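Local coordinates for protein ORF 37 (Human herpesvirus 8 type M, PDB 3FHD) that cuts single- and double-stranded DNA as an endonuclease and exonuclease, processing branched viral DNA intermediates so that unit-length linear genomes can be packaged, at residues 399-410 with 420-428. Sequence-based numbering, arbitrary orientation.
Sequences VLLQSSIVEEYI and GSPKYYIAT
The Tyr424 ring lies across Ser403, whose CB sits over one ring face, 3.6 Å from the centroid and 22° off the ring normal, a CH-pi contact. A small residue suits this place, since it lets the ring settle against the helix backbone. Ser403 OG turns back to give its proton to Leu400 O at 2.7 Å. Tyrosine serves because its ring packs apolarly while Tyr424 OH donates to Glu407 OE2 at 2.7 Å, meeting the partly exposed carboxylate from above its plane, the two flat groups turned 57° apart. Glu407 can reach it because its chain runs extended beyond CG (chi2 157°), and its other oxygen, OE1, pairs with Lys471, which would help to hold the carboxylate in place. Branched Val399 serves two strand residues: CG1 packs on Tyr424 CB at 3.6 Å and CG2 rests 3.9 Å from Ile426 CG1. In the loop before the strand, Pro422 CG meets Ile410 CD1 tip to tip, a close 3.5 Å, with Val406 beside them. This is helix-on-sheet packing in the PD-(D/E)XK nuclease fold, and Val399 also touches the magnesium ligand Glu266 on strand 262-269. Segment 399-410 runs roughly antiparallel to 423-428; strand 423-432 itself lies between strands 262-269 and 455-464 in the mixed sheet, while helix 468-489 packs against Leu400.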
loop_
_atom_site.group_PDB
_atom_site.type_symbol
_atom_site.label_atom_id
_atom_site.label_comp_id
_atom_site.label_asym_id
_atom_site.label_seq_id
_atom_site.Cartn_x
_atom_site.Cartn_y
_atom_site.Cartn_z
ATOM N N VAL A 399 -1.989 6.658 -2.381
ATOM C CA VAL A 399 -1.183 7.313 -1.354
ATOM C C VAL A 399 -2.108 8.046 -0.367
ATOM O O VAL A 399 -1.783 8.182 0.817
ATOM C CB VAL A 399 -0.114 8.263 -1.980
ATOM C CG1 VAL A 399 0.766 8.878 -0.884
ATOM C CG2 VAL A 399 0.767 7.498 -2.975
ATOM N N LEU A 400 -3.245 8.541 -0.873
ATOM C CA LEU A 400 -4.254 9.208 -0.040
ATOM C C LEU A 400 -4.677 8.243 1.067
ATOM O O LEU A 400 -4.687 8.628 2.247
ATOM C CB LEU A 400 -5.480 9.638 -0.880
ATOM C CG LEU A 400 -6.462 10.576 -0.157
ATOM C CD1 LEU A 400 -7.191 11.508 -1.144
ATOM C CD2 LEU A 400 -7.429 9.834 0.725
ATOM N N LEU A 401 -5.070 7.025 0.696
ATOM C CA LEU A 401 -5.426 6.049 1.752
ATOM C C LEU A 401 -4.267 5.669 2.700
ATOM O O LEU A 401 -4.485 5.509 3.901
ATOM C CB LEU A 401 -6.090 4.786 1.186
ATOM C CG LEU A 401 -6.694 3.829 2.236
ATOM C CD1 LEU A 401 -7.878 4.510 3.034
ATOM C CD2 LEU A 401 -7.179 2.493 1.581
ATOM N N GLN A 402 -3.049 5.496 2.166
ATOM C CA GLN A 402 -1.898 5.233 3.004
ATOM C C GLN A 402 -1.681 6.393 3.976
ATOM O O GLN A 402 -1.356 6.146 5.147
ATOM C CB GLN A 402 -0.608 4.993 2.193
ATOM C CG GLN A 402 -0.695 3.854 1.222
ATOM C CD GLN A 402 0.545 3.702 0.348
ATOM O OE1 GLN A 402 1.543 4.390 0.529
ATOM N NE2 GLN A 402 0.464 2.793 -0.594
ATOM N N SER A 403 -1.867 7.638 3.544
ATOM C CA SER A 403 -1.754 8.748 4.481
ATOM C C SER A 403 -2.786 8.674 5.633
ATOM O O SER A 403 -2.459 8.952 6.782
ATOM C CB SER A 403 -1.823 10.162 3.795
ATOM O OG SER A 403 -3.141 10.480 3.348
ATOM N N SER A 404 -4.023 8.303 5.318
ATOM C CA SER A 404 -5.100 8.219 6.309
ATOM C C SER A 404 -4.799 7.138 7.364
ATOM O O SER A 404 -5.006 7.377 8.578
ATOM C CB SER A 404 -6.423 7.887 5.598
ATOM O OG SER A 404 -6.790 8.999 4.793
ATOM N N ILE A 405 -4.291 5.987 6.907
ATOM C CA ILE A 405 -3.948 4.890 7.817
ATOM C C ILE A 405 -2.723 5.232 8.662
ATOM O O ILE A 405 -2.744 5.031 9.879
ATOM C CB ILE A 405 -3.780 3.522 7.135
ATOM C CG1 ILE A 405 -5.117 3.036 6.513
ATOM C CG2 ILE A 405 -3.108 2.480 8.114
ATOM C CD1 ILE A 405 -6.248 2.916 7.510
ATOM N N VAL A 406 -1.671 5.756 8.038
ATOM C CA VAL A 406 -0.487 6.229 8.805
ATOM C C VAL A 406 -0.859 7.245 9.900
ATOM O O VAL A 406 -0.377 7.192 11.042
ATOM C CB VAL A 406 0.607 6.825 7.867
ATOM C CG1 VAL A 406 1.678 7.520 8.695
ATOM C CG2 VAL A 406 1.273 5.740 7.063
ATOM N N GLU A 407 -1.683 8.234 9.538
ATOM C CA GLU A 407 -2.085 9.273 10.489
ATOM C C GLU A 407 -3.011 8.798 11.611
ATOM O O GLU A 407 -2.918 9.286 12.744
ATOM C CB GLU A 407 -2.632 10.488 9.738
ATOM C CG GLU A 407 -1.488 11.247 9.039
ATOM C CD GLU A 407 -1.931 12.092 7.856
ATOM O OE1 GLU A 407 -3.153 12.415 7.773
ATOM O OE2 GLU A 407 -1.048 12.424 7.009
ATOM N N GLU A 408 -3.858 7.827 11.293
ATOM C CA GLU A 408 -4.674 7.099 12.290
ATOM C C GLU A 408 -3.792 6.398 13.339
ATOM O O GLU A 408 -4.024 6.567 14.535
ATOM C CB GLU A 408 -5.600 6.097 11.565
ATOM C CG GLU A 408 -6.619 5.298 12.462
ATOM C CD GLU A 408 -7.452 4.310 11.604
ATOM O OE1 GLU A 408 -7.387 4.419 10.375
ATOM O OE2 GLU A 408 -8.175 3.421 12.130
ATOM N N TYR A 409 -2.777 5.649 12.899
ATOM C CA TYR A 409 -1.861 4.946 13.815
ATOM C C TYR A 409 -1.051 5.950 14.674
ATOM O O TYR A 409 -0.932 5.788 15.884
ATOM C CB TYR A 409 -0.901 4.053 13.018
ATOM C CG TYR A 409 -1.441 2.682 12.608
ATOM C CD1 TYR A 409 -0.776 1.509 13.013
ATOM C CD2 TYR A 409 -2.607 2.544 11.866
ATOM C CE1 TYR A 409 -1.247 0.227 12.624
ATOM C CE2 TYR A 409 -3.112 1.252 11.498
ATOM C CZ TYR A 409 -2.422 0.097 11.888
ATOM O OH TYR A 409 -2.859 -1.176 11.503
ATOM N N ILE A 410 -0.512 6.997 14.053
ATOM C CA ILE A 410 0.154 8.080 14.804
ATOM C C ILE A 410 -0.779 8.694 15.873
ATOM O O ILE A 410 -0.316 9.088 16.936
ATOM C CB ILE A 410 0.655 9.199 13.839
ATOM C CG1 ILE A 410 1.833 8.696 13.042
ATOM C CG2 ILE A 410 1.057 10.509 14.638
ATOM C CD1 ILE A 410 2.193 9.577 11.850
ATOM N N GLY A 420 4.039 18.676 13.483
ATOM C CA GLY A 420 4.403 18.240 12.145
ATOM C C GLY A 420 3.596 17.058 11.716
ATOM O O GLY A 420 3.133 16.285 12.547
ATOM N N SER A 421 3.404 16.926 10.411
ATOM C CA SER A 421 2.736 15.762 9.877
ATOM C C SER A 421 3.682 15.066 8.906
ATOM O O SER A 421 4.654 15.650 8.438
ATOM C CB SER A 421 1.371 16.090 9.236
ATOM O OG SER A 421 1.462 17.073 8.202
ATOM N N PRO A 422 3.445 13.780 8.668
ATOM C CA PRO A 422 4.323 13.080 7.725
ATOM C C PRO A 422 4.228 13.662 6.305
ATOM O O PRO A 422 3.280 14.391 5.995
ATOM C CB PRO A 422 3.805 11.647 7.773
ATOM C CG PRO A 422 3.107 11.556 9.134
ATOM C CD PRO A 422 2.445 12.893 9.267
ATOM N N LYS A 423 5.251 13.396 5.491
ATOM C CA LYS A 423 5.254 13.747 4.073
ATOM C C LYS A 423 5.232 12.478 3.205
ATOM O O LYS A 423 5.822 11.463 3.588
ATOM C CB LYS A 423 6.476 14.624 3.737
ATOM C CG LYS A 423 6.579 15.879 4.568
ATOM C CD LYS A 423 5.630 16.973 4.093
ATOM C CE LYS A 423 5.767 18.250 4.934
ATOM N NZ LYS A 423 5.272 18.108 6.371
ATOM N N TYR A 424 4.538 12.562 2.067
ATOM C CA TYR A 424 4.250 11.417 1.157
ATOM C C TYR A 424 4.840 11.654 -0.218
ATOM O O TYR A 424 4.906 12.805 -0.699
ATOM C CB TYR A 424 2.736 11.145 1.062
ATOM C CG TYR A 424 2.157 10.933 2.432
ATOM C CD1 TYR A 424 2.245 9.676 3.067
ATOM C CD2 TYR A 424 1.614 12.024 3.141
ATOM C CE1 TYR A 424 1.765 9.524 4.375
ATOM C CE2 TYR A 424 1.123 11.869 4.441
ATOM C CZ TYR A 424 1.214 10.634 5.053
ATOM O OH TYR A 424 0.713 10.512 6.338
ATOM N N TYR A 425 5.285 10.571 -0.845
ATOM C CA TYR A 425 5.954 10.634 -2.153
ATOM C C TYR A 425 5.626 9.414 -2.990
ATOM O O TYR A 425 5.355 8.319 -2.461
ATOM C CB TYR A 425 7.477 10.671 -1.985
ATOM C CG TYR A 425 7.988 11.764 -1.054
ATOM C CD1 TYR A 425 8.294 13.042 -1.533
ATOM C CD2 TYR A 425 8.145 11.507 0.297
ATOM C CE1 TYR A 425 8.763 14.051 -0.654
ATOM C CE2 TYR A 425 8.600 12.470 1.172
ATOM C CZ TYR A 425 8.910 13.742 0.702
ATOM O OH TYR A 425 9.355 14.670 1.617
ATOM N N ILE A 426 5.649 9.607 -4.309
ATOM C CA ILE A 426 5.731 8.484 -5.218
ATOM C C ILE A 426 7.163 8.448 -5.737
ATOM O O ILE A 426 7.672 9.452 -6.250
ATOM C CB ILE A 426 4.740 8.593 -6.368
ATOM C CG1 ILE A 426 3.298 8.502 -5.835
ATOM C CG2 ILE A 426 5.004 7.497 -7.427
ATOM C CD1 ILE A 426 2.251 9.113 -6.806
ATOM N N ALA A 427 7.800 7.281 -5.573
ATOM C CA ALA A 427 9.162 7.043 -6.057
ATOM C C ALA A 427 9.100 6.154 -7.304
ATOM O O ALA A 427 8.771 4.988 -7.208
ATOM C CB ALA A 427 9.982 6.377 -4.994
ATOM N N THR A 428 9.472 6.720 -8.453
ATOM C CA THR A 428 9.353 6.050 -9.733
ATOM C C THR A 428 10.738 5.649 -10.204
ATOM O O THR A 428 11.595 6.520 -10.358
ATOM C CB THR A 428 8.734 6.999 -10.787
ATOM O OG1 THR A 428 7.379 7.318 -10.431
ATOM C CG2 THR A 428 8.708 6.339 -12.144
#